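Local coordinates for protein nicotinate-nucleotide pyrophosphorylase (Francisella tularensis subsp. tularensis, PDB 3TQV) that probably catalyses the transfer of phosphoribosyl from 5-phospho-alpha-D-ribose 1-diphosphate to quinolinate, releasing CO2 and diphosphate and giving nicotinate ribonucleotide for NAD(+) biosynthesis, at residues 230-235 / 260-265; 213-218 / 236-241. All coordinates share one frame; numbering follows the deposited sequence.

Interaction 1: residues 230-235 / 260-265; sequences EDIDIA and AKTGVD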
# COMPACT_ATOMS: atom_id res chain seq x y z
N GLU B 230 -22.61 -18.55 -16.81
CA GLU B 230 -23.89 -19.24 -16.78
C GLU B 230 -24.50 -19.37 -15.37
O GLU B 230 -25.68 -19.11 -15.17
CB GLU B 230 -23.74 -20.61 -17.41
CG GLU B 230 -24.99 -21.47 -17.30
CD GLU B 230 -24.69 -22.88 -16.82
OE1 GLU B 230 -23.82 -23.03 -15.95
OE2 GLU B 230 -25.33 -23.83 -17.33
N ASP B 231 -23.70 -19.77 -14.38
CA ASP B 231 -24.24 -19.93 -13.04
C ASP B 231 -24.64 -18.59 -12.44
O ASP B 231 -25.62 -18.50 -11.71
CB ASP B 231 -23.26 -20.65 -12.12
CG ASP B 231 -23.28 -22.14 -12.33
OD1 ASP B 231 -24.26 -22.63 -12.91
OD2 ASP B 231 -22.32 -22.81 -11.90
N ILE B 232 -23.86 -17.55 -12.74
CA ILE B 232 -24.25 -16.23 -12.31
C ILE B 232 -25.63 -15.93 -12.90
O ILE B 232 -26.51 -15.41 -12.21
CB ILE B 232 -23.23 -15.15 -12.74
CG1 ILE B 232 -21.86 -15.42 -12.11
CG2 ILE B 232 -23.71 -13.78 -12.29
CD1 ILE B 232 -20.75 -14.55 -12.64
N ASP B 233 -25.82 -16.28 -14.17
CA ASP B 233 -27.11 -16.06 -14.80
C ASP B 233 -28.21 -16.77 -14.04
O ASP B 233 -29.20 -16.16 -13.67
CB ASP B 233 -27.09 -16.50 -16.26
CG ASP B 233 -26.31 -15.55 -17.14
OD1 ASP B 233 -26.40 -14.32 -16.89
OD2 ASP B 233 -25.59 -16.05 -18.05
N ILE B 234 -28.03 -18.07 -13.80
CA ILE B 234 -28.98 -18.83 -13.00
C ILE B 234 -29.31 -18.12 -11.70
O ILE B 234 -30.48 -17.97 -11.33
CB ILE B 234 -28.41 -20.18 -12.58
CG1 ILE B 234 -27.83 -20.94 -13.78
CG2 ILE B 234 -29.47 -20.98 -11.83
CD1 ILE B 234 -28.86 -21.45 -14.77
N ALA B 235 -28.25 -17.71 -10.99
CA ALA B 235 -28.35 -17.11 -9.66
C ALA B 235 -29.24 -15.88 -9.68
O ALA B 235 -30.17 -15.77 -8.87
CB ALA B 235 -26.95 -16.75 -9.12
N ALA B 260 -20.58 -7.96 -15.20
CA ALA B 260 -21.57 -6.90 -15.05
C ALA B 260 -22.72 -7.05 -16.06
O ALA B 260 -23.83 -6.58 -15.82
CB ALA B 260 -20.91 -5.55 -15.17
N LYS B 261 -22.44 -7.69 -17.19
CA LYS B 261 -23.45 -7.91 -18.22
C LYS B 261 -24.56 -8.86 -17.75
O LYS B 261 -25.59 -9.00 -18.41
CB LYS B 261 -22.80 -8.44 -19.52
CG LYS B 261 -21.99 -7.41 -20.26
CD LYS B 261 -21.30 -7.98 -21.52
CE LYS B 261 -20.61 -6.88 -22.32
NZ LYS B 261 -19.88 -7.38 -23.50
N THR B 262 -24.34 -9.50 -16.61
CA THR B 262 -25.26 -10.49 -16.08
C THR B 262 -26.33 -9.79 -15.27
O THR B 262 -27.44 -10.31 -15.12
CB THR B 262 -24.55 -11.49 -15.14
OG1 THR B 262 -24.24 -10.84 -13.91
CG2 THR B 262 -23.27 -12.00 -15.77
N GLY B 263 -25.99 -8.62 -14.74
CA GLY B 263 -26.92 -7.81 -13.99
C GLY B 263 -26.99 -8.13 -12.50
O GLY B 263 -27.95 -7.75 -11.83
N VAL B 264 -25.99 -8.83 -11.98
CA VAL B 264 -25.94 -8.98 -10.54
C VAL B 264 -25.79 -7.59 -9.96
O VAL B 264 -25.15 -6.72 -10.57
CB VAL B 264 -24.74 -9.78 -10.07
CG1 VAL B 264 -25.03 -11.27 -10.17
CG2 VAL B 264 -23.48 -9.33 -10.86
N ASP B 265 -26.38 -7.40 -8.77
CA ASP B 265 -26.43 -6.10 -8.13
C ASP B 265 -25.04 -5.55 -7.87
O ASP B 265 -24.76 -4.38 -8.14
CB ASP B 265 -27.17 -6.23 -6.79
CG ASP B 265 -28.46 -7.03 -6.89
OD1 ASP B 265 -29.40 -6.60 -7.60
OD2 ASP B 265 -28.56 -8.08 -6.22
O HOH W 1 -28.46 -12.23 -16.38
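The flat carboxylate of Asp-233 approaches Thr-262 through one oxygen, OD1, which has a neighbour tilted out of its plane on each side. On one side is the Thr-262 methine, with CB 3.8 Å from Asp-233 OD1; on the other is a water that donates to Asp-233 OD1 at 3.0 Å and also to Thr-262 O, so the polar link across this part of the contact is indirect. The contact belongs to the open alpha/beta barrel of the C-terminal domain: helix 229-239, on the outside of the parallel sheet, meets the loop that leads from helix 256-260 into strand 266-268.

Beside this water-bridged pair, Ile-232 reaches the loop through a single methyl. Its chi1 of -61° sets CG1 beside the backbone N and leaves CG2 anti to it, and this CG2 branch meets two residues at once. Ile-232 CG2 is in plain van der Waals contact with the hydroxyl oxygen Thr-262 OG1 at 3.4 Å, and makes the apolar contact with Val-264 CG1 at 3.5 Å. The Ile-232 side chain crosses both at about a right angle. Further in, Val-264 packs on Leu-245 and Val-247 of strand 244-248, while Ile-232 also touches Phe-227, so the methyl contact is continuous with the layer between helix and sheet.

The loop has its own internal bracing. A type I turn runs from Ala-260 to Gly-263, and Gly-263 leaves the helical conformation with positive phi (88°). Thr-262 OG1 is gripped twice, by a hydrogen bond to Ile-259 O and by one from the backbone ahead. The latter closes an ST turn: Val-264 N donates to Thr-262 OG1 at 3.3 Å, with an N-H...O angle of 159°.

Interaction 2: residues 213-218 / 236-241; sequences QAIAAK and VSIARG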
# COMPACT_ATOMS: atom_id res chain seq x y z
N GLN B 213 -30.20 -22.59 -0.21
CA GLN B 213 -30.17 -22.67 1.24
C GLN B 213 -30.18 -21.28 1.89
O GLN B 213 -31.02 -20.98 2.74
CB GLN B 213 -28.93 -23.44 1.69
CG GLN B 213 -28.96 -24.93 1.37
CD GLN B 213 -27.78 -25.66 1.97
OE1 GLN B 213 -27.03 -26.34 1.27
NE2 GLN B 213 -27.60 -25.53 3.27
N ALA B 214 -29.24 -20.44 1.48
CA ALA B 214 -29.05 -19.15 2.11
C ALA B 214 -30.28 -18.29 1.86
O ALA B 214 -30.67 -17.50 2.72
CB ALA B 214 -27.80 -18.49 1.58
N ILE B 215 -30.88 -18.46 0.69
CA ILE B 215 -32.14 -17.81 0.36
C ILE B 215 -33.26 -18.35 1.25
O ILE B 215 -34.07 -17.59 1.79
CB ILE B 215 -32.50 -18.02 -1.13
CG1 ILE B 215 -31.68 -17.06 -1.99
CG2 ILE B 215 -34.00 -17.86 -1.38
CD1 ILE B 215 -31.92 -17.21 -3.46
N ALA B 216 -33.28 -19.68 1.40
CA ALA B 216 -34.28 -20.35 2.23
C ALA B 216 -34.12 -19.97 3.69
O ALA B 216 -35.10 -19.95 4.43
CB ALA B 216 -34.18 -21.86 2.06
N ALA B 217 -32.89 -19.67 4.09
CA ALA B 217 -32.58 -19.31 5.47
C ALA B 217 -32.76 -17.82 5.70
O ALA B 217 -32.48 -17.31 6.77
CB ALA B 217 -31.16 -19.73 5.82
N LYS B 218 -33.23 -17.14 4.66
CA LYS B 218 -33.55 -15.72 4.74
C LYS B 218 -32.34 -14.83 5.07
O LYS B 218 -32.40 -13.97 5.96
CB LYS B 218 -34.73 -15.48 5.68
CG LYS B 218 -35.95 -16.31 5.30
CD LYS B 218 -37.23 -15.79 5.92
CE LYS B 218 -38.44 -16.50 5.30
NZ LYS B 218 -38.51 -16.31 3.83
N VAL B 236 -28.93 -14.97 -10.59
CA VAL B 236 -29.73 -13.77 -10.77
C VAL B 236 -31.22 -14.08 -10.89
O VAL B 236 -32.03 -13.44 -10.22
CB VAL B 236 -29.27 -12.97 -12.00
CG1 VAL B 236 -30.27 -11.84 -12.29
CG2 VAL B 236 -27.84 -12.43 -11.80
N SER B 237 -31.58 -15.04 -11.74
CA SER B 237 -32.99 -15.46 -11.85
C SER B 237 -33.54 -15.92 -10.51
O SER B 237 -34.62 -15.49 -10.08
CB SER B 237 -33.18 -16.59 -12.87
OG SER B 237 -33.12 -16.11 -14.20
N ILE B 238 -32.80 -16.80 -9.86
CA ILE B 238 -33.20 -17.33 -8.56
C ILE B 238 -33.37 -16.24 -7.52
O ILE B 238 -34.26 -16.31 -6.67
CB ILE B 238 -32.19 -18.40 -8.07
CG1 ILE B 238 -32.20 -19.61 -9.01
CG2 ILE B 238 -32.48 -18.82 -6.63
CD1 ILE B 238 -31.20 -20.67 -8.66
N ALA B 239 -32.52 -15.21 -7.58
CA ALA B 239 -32.41 -14.29 -6.46
C ALA B 239 -33.26 -13.04 -6.64
O ALA B 239 -33.54 -12.33 -5.67
CB ALA B 239 -30.94 -13.91 -6.19
N ARG B 240 -33.66 -12.79 -7.88
CA ARG B 240 -34.43 -11.61 -8.21
C ARG B 240 -35.61 -11.47 -7.26
O ARG B 240 -36.48 -12.34 -7.18
CB ARG B 240 -34.91 -11.68 -9.66
CG ARG B 240 -35.55 -10.40 -10.15
CD ARG B 240 -36.31 -10.59 -11.47
NE ARG B 240 -35.58 -11.38 -12.47
CZ ARG B 240 -34.45 -11.01 -13.06
NH1 ARG B 240 -33.88 -9.84 -12.75
NH2 ARG B 240 -33.89 -11.81 -13.96
N GLY B 241 -35.60 -10.37 -6.51
CA GLY B 241 -36.64 -10.05 -5.55
C GLY B 241 -36.50 -10.74 -4.21
O GLY B 241 -37.27 -10.48 -3.29
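Two neighbouring outer helices of the alpha/beta barrel, 208-216 and 229-239, pack against each other here near their C-terminal ends. They are consecutive helices along the chain, joined through strand 221-225, and the backbones come closest at Ile-215 and Ala-239, whose CA atoms are 7.7 Å apart. At that spacing the gap is bridged chiefly by one side chain. Ile-215 is extended along its CG1 branch (chi2 178°), which carries CD1 across to the other helix. There Ile-215 CD1 meets the gamma methyl of Ile-238, CG2, at 3.6 Å, the two side chains crossing obliquely, and Ile-215 CD1 also lies 4.4 Å from Ala-239 CB. Ile-215 CD1 comes within 4.1 Å of Ile-238 O and 4.2 Å of Ala-239 CA as well, so it lies close to the helix backbone.

Ile-215 also rests on Val-243, in the approach to strand 244-248. Ile-238 touches Leu-211, which extends the apolar seam between the helices, and has Asn-212 as a further neighbour. Just beyond Ile-215 the first helix stops in a Schellman motif: Lys-218 takes positive phi (61°), and its backbone N donates to Ile-215 O at 3.0 Å.

Overall arrangement
Interactions 1 and 2 use successive parts of helix 229-239, their centres 13 Å apart, and connect it to different neighbours: the loop at 260-265 and helix 208-216. They meet directly at Val-236, in segment 236-241, which packs on the loop of interaction 1, with Val-236 CG2 3.5 Å from Val-264 CG1 and 4.0 Å from Thr-262 O. Their relation to the predicted substrate site differs. The side chain of Ile-232 in interaction 1 is about 8 Å from Gly-249 and about 10 Å from the side chain of Asp-225, whereas interaction 2 is remote from the predicted substrate-binding residues, on the outer helical layer.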